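Long-range contacts in endoglucanase (Komagataeibacter sucrofermentans, PDB 6VC5), which probably hydrolyses internal beta-1,4-glucosidic bonds in cellulose and related beta-D-glucans, as a glycoside hydrolase of family 8: residues D67-F71 / N118-V123; V123-T128 / D171-V177; K86-T90 / L137-V142. All blocks are in the same frame, centred on the assembly; numbering follows the deposited sequence.

Interaction 1. Residues D67-F71 / N118-V123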
loop_
_atom_site.group_PDB
_atom_site.type_symbol
_atom_site.label_atom_id
_atom_site.label_comp_id
_atom_site.label_asym_id
_atom_site.label_seq_id
_atom_site.Cartn_x
_atom_site.Cartn_y
_atom_site.Cartn_z
ATOM N N ASP A 67 3.956 19.194 13.391
ATOM C CA ASP A 67 5.088 18.855 14.243
ATOM C C ASP A 67 5.921 17.692 13.717
ATOM O O ASP A 67 6.982 17.402 14.286
ATOM C CB ASP A 67 4.586 18.510 15.650
ATOM C CG ASP A 67 4.230 19.744 16.465
ATOM O OD1 ASP A 67 4.465 19.735 17.693
ATOM O OD2 ASP A 67 3.721 20.723 15.879
ATOM N N ASP A 68 5.459 17.002 12.680
ATOM C CA ASP A 68 6.260 15.982 12.012
ATOM C C ASP A 68 5.829 15.939 10.548
ATOM O O ASP A 68 4.923 16.664 10.127
ATOM C CB ASP A 68 6.194 14.614 12.716
ATOM C CG ASP A 68 4.777 14.072 12.845
ATOM O OD1 ASP A 68 4.109 13.847 11.816
ATOM O OD2 ASP A 68 4.335 13.848 13.992
ATOM N N ALA A 69 6.485 15.083 9.765
ATOM C CA ALA A 69 6.241 15.051 8.328
ATOM C C ALA A 69 5.217 14.000 7.910
ATOM O O ALA A 69 4.962 13.848 6.714
ATOM C CB ALA A 69 7.558 14.833 7.566
ATOM N N LEU A 70 4.613 13.287 8.858
ATOM C CA LEU A 70 3.585 12.313 8.513
ATOM C C LEU A 70 2.269 13.030 8.207
ATOM O O LEU A 70 2.153 14.252 8.346
ATOM C CB LEU A 70 3.453 11.278 9.624
ATOM C CG LEU A 70 4.763 10.612 10.062
ATOM C CD1 LEU A 70 4.479 9.569 11.129
ATOM C CD2 LEU A 70 5.438 9.972 8.863
ATOM N N PHE A 71 1.250 12.256 7.821
ATOM C CA PHE A 71 0.012 12.803 7.273
ATOM C C PHE A 71 -1.187 12.308 8.059
ATOM O O PHE A 71 -1.312 11.111 8.330
ATOM C CB PHE A 71 -0.155 12.403 5.796
ATOM C CG PHE A 71 0.900 12.976 4.922
ATOM C CD1 PHE A 71 0.676 14.157 4.240
ATOM C CD2 PHE A 71 2.133 12.343 4.806
ATOM C CE1 PHE A 71 1.662 14.720 3.457
ATOM C CE2 PHE A 71 3.117 12.884 4.019
ATOM C CZ PHE A 71 2.888 14.077 3.347
ATOM N N ASN A 118 12.268 13.858 4.364
ATOM C CA ASN A 118 11.634 14.261 5.621
ATOM C C ASN A 118 10.577 13.252 6.062
ATOM O O ASN A 118 10.516 12.889 7.243
ATOM C CB ASN A 118 11.015 15.648 5.487
ATOM C CG ASN A 118 12.061 16.744 5.422
ATOM O OD1 ASN A 118 13.216 16.533 5.793
ATOM N ND2 ASN A 118 11.666 17.913 4.938
ATOM N N ILE A 119 9.741 12.782 5.126
ATOM C CA ILE A 119 8.738 11.772 5.467
ATOM C C ILE A 119 9.410 10.481 5.914
ATOM O O ILE A 119 9.031 9.879 6.928
ATOM C CB ILE A 119 7.791 11.522 4.280
ATOM C CG1 ILE A 119 7.053 12.809 3.902
ATOM C CG2 ILE A 119 6.796 10.407 4.609
ATOM C CD1 ILE A 119 6.456 12.780 2.496
ATOM N N TYR A 120 10.382 10.003 5.129
ATOM C CA TYR A 120 11.027 8.733 5.463
ATOM C C TYR A 120 11.685 8.809 6.830
ATOM O O TYR A 120 11.608 7.856 7.618
ATOM C CB TYR A 120 12.072 8.371 4.406
ATOM C CG TYR A 120 11.520 7.817 3.108
ATOM C CD1 TYR A 120 10.582 6.790 3.097
ATOM C CD2 TYR A 120 11.987 8.291 1.887
ATOM C CE1 TYR A 120 10.093 6.267 1.899
ATOM C CE2 TYR A 120 11.516 7.779 0.684
ATOM C CZ TYR A 120 10.576 6.770 0.691
ATOM O OH TYR A 120 10.109 6.261 -0.497
ATOM N N GLY A 121 12.333 9.939 7.125
ATOM C CA GLY A 121 12.958 10.111 8.425
ATOM C C GLY A 121 11.970 9.963 9.568
ATOM O O GLY A 121 12.274 9.337 10.588
ATOM N N ASP A 122 10.775 10.531 9.414
ATOM C CA ASP A 122 9.779 10.426 10.475
ATOM C C ASP A 122 9.094 9.058 10.531
ATOM O O ASP A 122 8.713 8.618 11.621
ATOM C CB ASP A 122 8.780 11.578 10.370
ATOM C CG ASP A 122 9.278 12.831 11.083
ATOM O OD1 ASP A 122 10.160 12.696 11.967
ATOM O OD2 ASP A 122 8.800 13.942 10.772
ATOM N N VAL A 123 8.932 8.363 9.403
ATOM C CA VAL A 123 8.474 6.973 9.467
ATOM C C VAL A 123 9.456 6.132 10.275
ATOM O O VAL A 123 9.065 5.369 11.167
ATOM C CB VAL A 123 8.261 6.398 8.055
ATOM C CG1 VAL A 123 8.009 4.880 8.119
ATOM C CG2 VAL A 123 7.102 7.090 7.374
#
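An Asx turn at Asp68 presents the loop 67-71 to the side of helix 110-126, one of the helices of the (alpha/alpha)6 barrel on which family 8 glycosidases are built. Its hold on the helix is the backbone N of Ala69, which donates to OD2 of Asp122 over 2.8 Å, entering on the anti side of the carboxylate and 17° out of its plane. The same oxygen lies 3.3 Å from CB of Asp68. Within the loop, OD1 of Asp68 accepts from N of Leu70 at 3.1 Å, closing the turn, and takes a second bond from His65. Asp68 OD1 thus serves the turn and His65, while Asp122 OD2 receives Ala69 N; the two carboxylate oxygens, Asp68 OD1 and Asp122 OD2, stay 4.8 Å apart.

Around this bond the contact is mostly van der Waals packing. The methyl of Ala69 rests 3.6 Å from O of Asn118, while CG1 of Ile119 passes near the carbonyl oxygen of Ala69, whose own partner is Gln64. Helix 90-106 borders the same core, touching Phe71 through Ile96 and Ile119 through Leu100. Leu70 has CG beside its backbone N (chi1 -52°), a setting that sends CD2 to the helix, where it meets CG2 of Val123 at 3.6 Å with the two side chains nearly perpendicular. CD1 of Ile119 reaches the Phe71 ring at its edge, in the ring plane, 3.7 Å from CE2.

Interaction 2. Residues V123-T128 / D171-V177; sequences VLKLMT and DAKWTKV
With CG of Leu124 anti to its backbone N (chi1 -162°), the branched end of the side chain is carried across to Trp174, and CD1 settles over the centre of the indole's six-membered ring, 3.8 Å from its centroid and 8° off the normal, a CH-pi contact. The other branch, CD2, lies 3.5 Å from OD2 of Asp171. Lys173, extended along its whole length, runs beside this leucine, its CD 3.7 Å from Leu124 CD1, and delivers NZ to the C-terminal end of helix 110-126. There NZ donates to OG1 of Thr128 at 3.2 Å and more weakly to O of Leu124. OG1 of Thr128 in turn donates to O of Leu124 at 2.7 Å, in the carbonyl plane. The ammonium would probably offset the partial negative charge of this helix end.

The contact joins two helices of the (alpha/alpha)6 barrel, the tail of 110-126 to the start of 172-187, where Asp171 is the N-cap and its OD1 accepts from N of Lys173 at 2.9 Å. Leu162 and Ala165 of helix 159-169 also touch the Trp174 side chain. At the ring's edge, near its plane, CG1 of Val123 comes 3.9 Å from CH2 of Trp174.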
loop_
_atom_site.group_PDB
_atom_site.type_symbol
_atom_site.label_atom_id
_atom_site.label_comp_id
_atom_site.label_asym_id
_atom_site.label_seq_id
_atom_site.Cartn_x
_atom_site.Cartn_y
_atom_site.Cartn_z
ATOM N N VAL A 123 8.932 8.363 9.403
ATOM C CA VAL A 123 8.474 6.973 9.467
ATOM C C VAL A 123 9.456 6.132 10.275
ATOM O O VAL A 123 9.065 5.369 11.167
ATOM C CB VAL A 123 8.261 6.398 8.055
ATOM C CG1 VAL A 123 8.009 4.880 8.119
ATOM C CG2 VAL A 123 7.102 7.090 7.374
ATOM N N LEU A 124 10.749 6.257 9.975
ATOM C CA LEU A 124 11.745 5.469 10.695
ATOM C C LEU A 124 11.761 5.819 12.174
ATOM O O LEU A 124 11.878 4.931 13.032
ATOM C CB LEU A 124 13.123 5.705 10.074
ATOM C CG LEU A 124 14.221 4.690 10.387
ATOM C CD1 LEU A 124 13.823 3.305 9.888
ATOM C CD2 LEU A 124 15.544 5.130 9.773
ATOM N N LYS A 125 11.631 7.108 12.495
ATOM C CA LYS A 125 11.734 7.557 13.881
ATOM C C LYS A 125 10.469 7.252 14.684
ATOM O O LYS A 125 10.557 6.831 15.842
ATOM C CB LYS A 125 12.044 9.052 13.913
ATOM C CG LYS A 125 12.120 9.647 15.310
ATOM C CD LYS A 125 11.802 11.139 15.287
ATOM C CE LYS A 125 13.000 11.977 14.858
ATOM N NZ LYS A 125 13.229 13.128 15.782
ATOM N N LEU A 126 9.288 7.464 14.102
ATOM C CA LEU A 126 8.042 7.392 14.857
ATOM C C LEU A 126 7.255 6.104 14.648
ATOM O O LEU A 126 6.433 5.762 15.505
ATOM C CB LEU A 126 7.130 8.572 14.489
ATOM C CG LEU A 126 7.761 9.957 14.642
ATOM C CD1 LEU A 126 6.836 11.008 14.072
ATOM C CD2 LEU A 126 8.089 10.261 16.100
ATOM N N MET A 127 7.468 5.387 13.544
ATOM C CA MET A 127 6.621 4.251 13.186
ATOM C C MET A 127 7.370 2.929 13.189
ATOM O O MET A 127 6.910 1.972 12.566
ATOM C CB MET A 127 5.960 4.456 11.826
ATOM C CG MET A 127 4.964 5.584 11.788
ATOM S SD MET A 127 3.424 5.227 12.743
ATOM C CE MET A 127 3.508 6.582 13.882
ATOM N N THR A 128 8.525 2.862 13.832
ATOM C CA THR A 128 9.199 1.589 14.034
ATOM C C THR A 128 9.289 1.287 15.521
ATOM O O THR A 128 9.355 2.192 16.355
ATOM C CB THR A 128 10.581 1.528 13.354
ATOM O OG1 THR A 128 11.475 2.475 13.951
ATOM C CG2 THR A 128 10.442 1.811 11.847
ATOM N N ASP A 171 20.791 4.308 5.212
ATOM C CA ASP A 171 20.610 3.937 6.613
ATOM C C ASP A 171 20.314 2.446 6.711
ATOM O O ASP A 171 19.297 1.974 6.188
ATOM C CB ASP A 171 19.463 4.748 7.212
ATOM C CG ASP A 171 19.414 4.671 8.736
ATOM O OD1 ASP A 171 19.785 3.622 9.309
ATOM O OD2 ASP A 171 19.000 5.670 9.365
ATOM N N ALA A 172 21.191 1.710 7.406
ATOM C CA ALA A 172 21.055 0.263 7.526
ATOM C C ALA A 172 19.808 -0.158 8.301
ATOM O O ALA A 172 19.393 -1.321 8.195
ATOM C CB ALA A 172 22.308 -0.333 8.175
ATOM N N LYS A 173 19.199 0.751 9.072
ATOM C CA LYS A 173 17.950 0.407 9.747
ATOM C C LYS A 173 16.844 0.097 8.744
ATOM O O LYS A 173 15.974 -0.739 9.022
ATOM C CB LYS A 173 17.542 1.530 10.705
ATOM C CG LYS A 173 16.416 1.167 11.663
ATOM C CD LYS A 173 16.105 2.328 12.601
ATOM C CE LYS A 173 14.872 2.052 13.453
ATOM N NZ LYS A 173 14.526 3.233 14.301
ATOM N N TRP A 174 16.869 0.729 7.565
ATOM C CA TRP A 174 15.880 0.387 6.547
ATOM C C TRP A 174 16.065 -1.046 6.073
ATOM O O TRP A 174 15.085 -1.762 5.834
ATOM C CB TRP A 174 15.944 1.372 5.376
ATOM C CG TRP A 174 15.306 2.696 5.668
ATOM C CD1 TRP A 174 15.933 3.905 5.721
ATOM C CD2 TRP A 174 13.924 2.948 5.956
ATOM N NE1 TRP A 174 15.028 4.896 6.014
ATOM C CE2 TRP A 174 13.787 4.337 6.164
ATOM C CE3 TRP A 174 12.793 2.138 6.058
ATOM C CZ2 TRP A 174 12.561 4.933 6.465
ATOM C CZ3 TRP A 174 11.577 2.733 6.363
ATOM C CH2 TRP A 174 11.475 4.115 6.561
ATOM N N THR A 175 17.319 -1.491 5.956
ATOM C CA THR A 175 17.591 -2.878 5.601
ATOM C C THR A 175 17.036 -3.826 6.656
ATOM O O THR A 175 16.461 -4.870 6.321
ATOM C CB THR A 175 19.102 -3.066 5.448
ATOM O OG1 THR A 175 19.594 -2.115 4.497
ATOM C CG2 THR A 175 19.422 -4.473 4.962
ATOM N N LYS A 176 17.169 -3.457 7.935
ATOM C CA LYS A 176 16.662 -4.303 9.011
ATOM C C LYS A 176 15.139 -4.354 9.001
ATOM O O LYS A 176 14.548 -5.423 9.194
ATOM C CB LYS A 176 17.170 -3.806 10.362
ATOM C CG LYS A 176 16.780 -4.706 11.531
ATOM C CD LYS A 176 17.369 -4.213 12.843
ATOM C CE LYS A 176 17.413 -5.329 13.883
ATOM N NZ LYS A 176 16.064 -5.623 14.457
ATOM N N VAL A 177 14.485 -3.215 8.766
ATOM C CA VAL A 177 13.022 -3.195 8.690
ATOM C C VAL A 177 12.523 -4.099 7.568
ATOM O O VAL A 177 11.578 -4.883 7.747
ATOM C CB VAL A 177 12.503 -1.757 8.536
ATOM C CG1 VAL A 177 10.991 -1.779 8.245
ATOM C CG2 VAL A 177 12.790 -0.960 9.783
#

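Interaction 3. Residues K86-T90 / L137-V142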
loop_
_atom_site.group_PDB
_atom_site.type_symbol
_atom_site.label_atom_id
_atom_site.label_comp_id
_atom_site.label_asym_id
_atom_site.label_seq_id
_atom_site.Cartn_x
_atom_site.Cartn_y
_atom_site.Cartn_z
ATOM N N LYS A 86 -6.000 13.181 13.818
ATOM C CA LYS A 86 -4.622 13.356 13.371
ATOM C C LYS A 86 -3.875 12.041 13.192
ATOM O O LYS A 86 -2.703 12.067 12.796
ATOM C CB LYS A 86 -3.850 14.262 14.336
ATOM C CG LYS A 86 -4.489 15.634 14.557
ATOM C CD LYS A 86 -4.687 16.399 13.259
ATOM C CE LYS A 86 -5.170 17.816 13.547
ATOM N NZ LYS A 86 -5.527 18.563 12.307
ATOM N N ASN A 87 -4.507 10.899 13.469
ATOM C CA ASN A 87 -3.840 9.617 13.273
ATOM C C ASN A 87 -3.395 9.473 11.817
ATOM O O ASN A 87 -4.072 9.930 10.891
ATOM C CB ASN A 87 -4.799 8.483 13.654
ATOM C CG ASN A 87 -4.084 7.183 13.953
ATOM O OD1 ASN A 87 -2.886 7.168 14.214
ATOM N ND2 ASN A 87 -4.826 6.081 13.937
ATOM N N ASN A 88 -2.247 8.840 11.618
ATOM C CA ASN A 88 -1.704 8.604 10.290
ATOM C C ASN A 88 -1.937 7.158 9.873
ATOM O O ASN A 88 -2.302 6.293 10.682
ATOM C CB ASN A 88 -0.206 8.908 10.280
ATOM C CG ASN A 88 0.570 7.915 11.105
ATOM O OD1 ASN A 88 0.354 7.802 12.319
ATOM N ND2 ASN A 88 1.461 7.162 10.449
ATOM N N ALA A 89 -1.746 6.909 8.582
ATOM C CA ALA A 89 -1.724 5.564 8.022
ATOM C C ALA A 89 -0.386 5.408 7.319
ATOM O O ALA A 89 -0.100 6.119 6.347
ATOM C CB ALA A 89 -2.880 5.326 7.045
ATOM N N THR A 90 0.430 4.475 7.805
ATOM C CA THR A 90 1.808 4.398 7.340
ATOM C C THR A 90 1.905 4.084 5.848
ATOM O O THR A 90 2.861 4.516 5.192
ATOM C CB THR A 90 2.540 3.376 8.205
ATOM O OG1 THR A 90 2.510 3.826 9.566
ATOM C CG2 THR A 90 3.999 3.231 7.783
ATOM N N LEU A 137 7.282 -2.270 11.508
ATOM C CA LEU A 137 6.671 -1.057 10.982
ATOM C C LEU A 137 5.227 -0.974 11.474
ATOM O O LEU A 137 4.391 -1.806 11.100
ATOM C CB LEU A 137 6.704 -1.119 9.457
ATOM C CG LEU A 137 6.298 0.155 8.729
ATOM C CD1 LEU A 137 7.385 1.209 8.894
ATOM C CD2 LEU A 137 6.058 -0.158 7.255
ATOM N N LEU A 138 4.928 0.043 12.309
ATOM C CA LEU A 138 3.583 0.225 12.848
ATOM C C LEU A 138 2.652 0.810 11.784
ATOM O O LEU A 138 3.078 1.624 10.959
ATOM C CB LEU A 138 3.628 1.186 14.031
ATOM C CG LEU A 138 4.533 0.784 15.184
ATOM C CD1 LEU A 138 4.613 1.893 16.229
ATOM C CD2 LEU A 138 3.987 -0.507 15.785
ATOM N N PRO A 139 1.372 0.417 11.782
ATOM C CA PRO A 139 0.435 0.943 10.773
ATOM C C PRO A 139 -0.027 2.361 11.036
ATOM O O PRO A 139 -0.611 2.972 10.132
ATOM C CB PRO A 139 -0.771 -0.013 10.849
ATOM C CG PRO A 139 -0.410 -1.079 11.813
ATOM C CD PRO A 139 0.784 -0.666 12.592
ATOM N N GLY A 140 0.193 2.886 12.234
ATOM C CA GLY A 140 -0.258 4.226 12.591
ATOM C C GLY A 140 0.089 4.502 14.042
ATOM O O GLY A 140 0.467 3.606 14.803
ATOM N N ALA A 141 -0.084 5.765 14.431
ATOM C CA ALA A 141 0.324 6.188 15.768
ATOM C C ALA A 141 -0.634 5.755 16.869
ATOM O O ALA A 141 -0.200 5.555 18.012
ATOM C CB ALA A 141 0.477 7.709 15.819
ATOM N N VAL A 142 -1.924 5.619 16.575
ATOM C CA VAL A 142 -2.926 5.375 17.607
ATOM C C VAL A 142 -3.744 4.146 17.233
ATOM O O VAL A 142 -4.202 4.026 16.089
ATOM C CB VAL A 142 -3.840 6.603 17.793
ATOM C CG1 VAL A 142 -4.986 6.295 18.750
ATOM C CG2 VAL A 142 -3.035 7.787 18.298
#
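OD1 of Asn87 is gripped from both segments: it accepts from N of Val142 at 3.0 Å, the donor standing 40° above the carbonyl plane, and weakly from N of Asn88 in its own chain segment. In this (alpha/alpha)6-barrel enzyme the two loops run almost antiparallel; residues 86-90 lead into helix 90-106, whereas the loop 137-142 leaves strand 134-137. Asn87 has its CG anti to the backbone N (chi1 -160°), which lays the amide alongside Val142; there ND2 also makes a weak bond to O of Val142, 3.0 Å away. Replacing Asn87 by alanine would probably leave N of Val142 without its acceptor and O of Val142 without its weak donor, so that this end of the loop pairing is held less firmly.

One residue on, OD1 of Asn88 accepts from N of Ala141 at 3.0 Å, while its ND2 is bonded to Asp93 on the following helix, an arrangement that fixes the rotation of the amide. Gly140, having no side chain, admits O of Asn88 to 3.5 Å from its CA. At the helix start the methyl CG2 of Thr90 meets CG of Leu137 at 4.0 Å. The same threonine uses two successive carbonyls: its N donates to O of Pro139 at 3.0 Å, a fairly straight bond (165° at the hydrogen), and its hydroxyl OG1 donates to O of Leu138 over 2.7 Å.

How the interactions relate
Interactions 1 and 2 use the same element, helix 110-126, and share Val123: the loop 67-71 covers one side of it, and helix 172-187 packs against its C-terminal end. Interaction 3 instead joins two loops and lies nearest the centre of the chain. Interactions 1 and 3 are largely buried, although the outer end of interaction 3 at Ala141 and Val142 is exposed; interaction 2 is partly buried. Apolar packing dominates the first two, with one carboxylate at the heart of interaction 1 and an ammonium at the rim of interaction 2, whereas amide and backbone hydrogen bonds carry the third. Met127 connects 2 with 3, its sulfur lying against Asn88 and Thr90 and its backbone oxygen probably bonded to Leu138 N.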